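Local atomic coordinates of uncharacterized protein UL16 (Human herpesvirus 5 strain ad169, PDB entry 2WY3), a protein that helps the virus evade natural killer cells by sequestering ligands of the host receptor KLRK1 inside the cell and blocking their recognition. Residues Thr80-Asp86 and Leu98-Met103. Residues are numbered along the deposited sequence; the frame is centred on the assembly and turned at random.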
ATOM      1  N   THR B  80      -9.848 -17.315  -6.096  1.00 27.83           N
ATOM      2  CA  THR B  80      -9.954 -16.938  -7.509  1.00 29.66           C
ATOM      3  C   THR B  80     -10.176 -15.442  -7.730  1.00 32.90           C
ATOM      4  O   THR B  80      -9.799 -14.898  -8.770  1.00 31.92           O
ATOM      5  CB  THR B  80     -11.048 -17.742  -8.249  1.00 34.83           C
ATOM      6  OG1 THR B  80     -12.311 -17.565  -7.598  1.00 37.52           O
ATOM      7  CG2 THR B  80     -10.694 -19.219  -8.271  1.00 36.79           C
ATOM      8  N   THR B  81     -10.786 -14.781  -6.751  1.00 25.26           N
ATOM      9  CA  THR B  81     -11.031 -13.344  -6.845  1.00 25.75           C
ATOM     10  C   THR B  81      -9.922 -12.510  -6.209  1.00 26.62           C
ATOM     11  O   THR B  81      -9.969 -11.274  -6.251  1.00 25.22           O
ATOM     12  CB  THR B  81     -12.344 -12.955  -6.152  1.00 28.86           C
ATOM     13  OG1 THR B  81     -12.249 -13.272  -4.758  1.00 25.97           O
ATOM     14  CG2 THR B  81     -13.512 -13.699  -6.768  1.00 30.79           C
ATOM     15  N   ASN B  82      -8.926 -13.169  -5.625  1.00 22.47           N
ATOM     16  CA  ASN B  82      -7.843 -12.450  -4.944  1.00 20.77           C
ATOM     17  C   ASN B  82      -6.879 -11.738  -5.895  1.00 23.68           C
ATOM     18  O   ASN B  82      -6.372 -12.340  -6.828  1.00 23.06           O
ATOM     19  CB  ASN B  82      -7.009 -13.399  -4.081  1.00 22.79           C
ATOM     20  CG  ASN B  82      -7.704 -13.806  -2.793  1.00 20.33           C
ATOM     21  OD1 ASN B  82      -8.812 -13.356  -2.487  1.00 23.29           O
ATOM     22  ND2 ASN B  82      -7.049 -14.674  -2.036  1.00 20.65           N
ATOM     23  N   ILE B  83      -6.604 -10.469  -5.615  1.00 24.61           N
ATOM     24  CA  ILE B  83      -5.565  -9.713  -6.313  1.00 22.62           C
ATOM     25  C   ILE B  83      -4.323  -9.696  -5.422  1.00 17.12           C
ATOM     26  O   ILE B  83      -3.182  -9.839  -5.893  1.00 21.91           O
ATOM     27  CB  ILE B  83      -6.036  -8.268  -6.571  1.00 21.56           C
ATOM     28  CG1 ILE B  83      -7.221  -8.283  -7.547  1.00 28.53           C
ATOM     29  CG2 ILE B  83      -4.877  -7.398  -7.102  1.00 26.08           C
ATOM     30  CD1 ILE B  83      -8.015  -6.999  -7.595  1.00 32.74           C
ATOM     31  N   LEU B  84      -4.563  -9.506  -4.128  1.00 18.25           N
ATOM     32  CA  LEU B  84      -3.511  -9.540  -3.125  1.00 19.72           C
ATOM     33  C   LEU B  84      -4.084 -10.067  -1.817  1.00 19.98           C
ATOM     34  O   LEU B  84      -5.161  -9.647  -1.380  1.00 18.65           O
ATOM     35  CB  LEU B  84      -2.934  -8.148  -2.902  1.00 21.09           C
ATOM     36  CG  LEU B  84      -1.768  -7.995  -1.911  1.00 20.92           C
ATOM     37  CD1 LEU B  84      -0.615  -8.937  -2.255  1.00 20.66           C
ATOM     38  CD2 LEU B  84      -1.287  -6.550  -1.937  1.00 22.08           C
ATOM     39  N   GLN B  85      -3.353 -10.981  -1.190  1.00 18.24           N
ATOM     40  CA  GLN B  85      -3.788 -11.565   0.075  1.00 16.02           C
ATOM     41  C   GLN B  85      -2.545 -11.987   0.859  1.00 21.38           C
ATOM     42  O   GLN B  85      -2.231 -13.180   0.974  1.00 18.49           O
ATOM     43  CB  GLN B  85      -4.694 -12.774  -0.198  1.00 15.55           C
ATOM     44  CG  GLN B  85      -5.373 -13.365   1.056  1.00 16.99           C
ATOM     45  CD  GLN B  85      -5.328 -14.894   1.049  1.00 20.09           C
ATOM     46  OE1 GLN B  85      -6.324 -15.557   0.753  1.00 20.22           O
ATOM     47  NE2 GLN B  85      -4.156 -15.455   1.371  1.00 18.58           N
ATOM     48  N   ASP B  86      -1.834 -11.001   1.394  1.00 19.43           N
ATOM     49  CA  ASP B  86      -0.528 -11.249   1.986  1.00 16.14           C
ATOM     50  C   ASP B  86      -0.167 -10.093   2.901  1.00 22.28           C
ATOM     51  O   ASP B  86      -0.817  -9.044   2.882  1.00 20.04           O
ATOM     52  CB  ASP B  86       0.503 -11.353   0.850  1.00 19.26           C
ATOM     53  CG  ASP B  86       1.786 -12.063   1.261  1.00 22.43           C
ATOM     54  OD1 ASP B  86       1.909 -12.541   2.410  1.00 20.50           O
ATOM     55  OD2 ASP B  86       2.684 -12.147   0.402  1.00 26.51           O
ATOM     56  N   LEU B  98      -1.473  -6.091   6.711  1.00 15.93           N
ATOM     57  CA  LEU B  98      -2.116  -7.180   5.989  1.00 16.99           C
ATOM     58  C   LEU B  98      -2.941  -6.577   4.854  1.00 15.80           C
ATOM     59  O   LEU B  98      -3.811  -5.732   5.090  1.00 17.45           O
ATOM     60  CB  LEU B  98      -3.031  -7.984   6.921  1.00 16.30           C
ATOM     61  CG  LEU B  98      -2.384  -8.771   8.064  1.00 19.08           C
ATOM     62  CD1 LEU B  98      -3.382  -9.757   8.655  1.00 18.11           C
ATOM     63  CD2 LEU B  98      -1.136  -9.504   7.578  1.00 21.69           C
ATOM     64  N   TYR B  99      -2.676  -7.019   3.628  1.00 16.58           N
ATOM     65  CA  TYR B  99      -3.380  -6.517   2.452  1.00 17.01           C
ATOM     66  C   TYR B  99      -4.359  -7.543   1.940  1.00 20.29           C
ATOM     67  O   TYR B  99      -3.982  -8.685   1.685  1.00 18.26           O
ATOM     68  CB  TYR B  99      -2.390  -6.230   1.315  1.00 17.73           C
ATOM     69  CG  TYR B  99      -1.564  -4.995   1.505  1.00 18.76           C
ATOM     70  CD1 TYR B  99      -1.855  -3.831   0.799  1.00 20.86           C
ATOM     71  CD2 TYR B  99      -0.489  -4.982   2.389  1.00 18.35           C
ATOM     72  CE1 TYR B  99      -1.096  -2.689   0.960  1.00 18.99           C
ATOM     73  CE2 TYR B  99       0.275  -3.835   2.561  1.00 19.87           C
ATOM     74  CZ  TYR B  99      -0.040  -2.693   1.839  1.00 17.94           C
ATOM     75  OH  TYR B  99       0.699  -1.546   2.003  1.00 26.22           O
ATOM     76  N   THR B 100      -5.614  -7.137   1.786  1.00 17.20           N
ATOM     77  CA  THR B 100      -6.616  -7.967   1.136  1.00 16.91           C
ATOM     78  C   THR B 100      -7.251  -7.157   0.014  1.00 19.00           C
ATOM     79  O   THR B 100      -8.014  -6.225   0.270  1.00 21.31           O
ATOM     80  CB  THR B 100      -7.719  -8.407   2.126  1.00 18.90           C
ATOM     81  OG1 THR B 100      -7.115  -9.010   3.287  1.00 19.89           O
ATOM     82  CG2 THR B 100      -8.673  -9.404   1.453  1.00 20.48           C
ATOM     83  N   SER B 101      -6.919  -7.501  -1.224  1.00 15.50           N
ATOM     84  CA  SER B 101      -7.501  -6.842  -2.391  1.00 15.47           C
ATOM     85  C   SER B 101      -8.148  -7.908  -3.259  1.00 20.20           C
ATOM     86  O   SER B 101      -7.526  -8.914  -3.576  1.00 19.52           O
ATOM     87  CB  SER B 101      -6.413  -6.090  -3.176  1.00 21.10           C
ATOM     88  OG  SER B 101      -6.932  -5.522  -4.368  1.00 26.56           O
ATOM     89  N   ARG B 102      -9.401  -7.689  -3.638  1.00 18.27           N
ATOM     90  CA  ARG B 102     -10.137  -8.676  -4.409  1.00 18.28           C
ATOM     91  C   ARG B 102     -11.007  -7.982  -5.430  1.00 18.91           C
ATOM     92  O   ARG B 102     -11.389  -6.825  -5.241  1.00 19.53           O
ATOM     93  CB  ARG B 102     -11.055  -9.490  -3.484  1.00 19.41           C
ATOM     94  CG  ARG B 102     -10.431  -9.885  -2.162  1.00 20.11           C
ATOM     95  CD  ARG B 102     -11.404 -10.739  -1.349  1.00 23.34           C
ATOM     96  NE  ARG B 102     -11.317 -12.153  -1.699  1.00 20.46           N
ATOM     97  CZ  ARG B 102     -12.157 -13.092  -1.270  1.00 24.02           C
ATOM     98  NH1 ARG B 102     -13.191 -12.775  -0.495  1.00 20.28           N
ATOM     99  NH2 ARG B 102     -11.973 -14.355  -1.634  1.00 25.20           N
ATOM    100  N   MET B 103     -11.345  -8.700  -6.494  1.00 19.26           N
ATOM    101  CA  MET B 103     -12.374  -8.244  -7.412  1.00 21.91           C
ATOM    102  C   MET B 103     -13.688  -8.186  -6.647  1.00 22.34           C
ATOM    103  O   MET B 103     -13.974  -9.058  -5.827  1.00 19.65           O
ATOM    104  CB  MET B 103     -12.492  -9.192  -8.611  1.00 24.58           C
ATOM    105  CG  MET B 103     -11.198  -9.288  -9.406  1.00 31.93           C
ATOM    106  SD  MET B 103     -11.364 -10.345 -10.860  1.00 59.84           S
ATOM    107  CE  MET B 103     -11.850 -11.887 -10.110  1.00 28.67           C
TER
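A classic beta bulge in an antiparallel hairpin sets two residues, Ile83 and Leu84, opposite the single residue Ser101. Ser101 O accepts both amides from the same face of its carbonyl plane, Ile83 N at 2.7 Å and Leu84 N at 3.1 Å. Beyond the bulge, pairing is regular, with Ser101 N to Leu84 O at 2.8 Å and reciprocal bonds between Asp86 and Tyr99.

Packing is tight where Leu84, its CG anti to the backbone N (chi1 -178°), lays CD2 3.4 Å from Tyr99 CB and obliquely to the start of the ring, apolar against apolar.

On the other face, Asn82 OD1 accepts the N-H of Arg102 NE at 2.9 Å, nearly in line with the amide C=O but bent at the hydrogen (147°), while Thr81 OG1 lies over one guanidinium face. Long, planar and charged, buried Arg102 also hydrogen-bonds Tyr112 OH through NH1 and makes a cation-pi contact with Phe53.

At the surface, side chains are looser: Ile83 CD1 reaches toward Met103, whose bent chain curls CE beside Thr81, although Met103 N still bonds Thr81 O at 2.9 Å.

Strand 82-89 edges a three-stranded sheet with 95-102 in the middle and 34-41 beyond; Thr100 and Leu98 pack against strands 49-55 and 62-68, whereas Leu84 and Tyr99 meet another protein's chain.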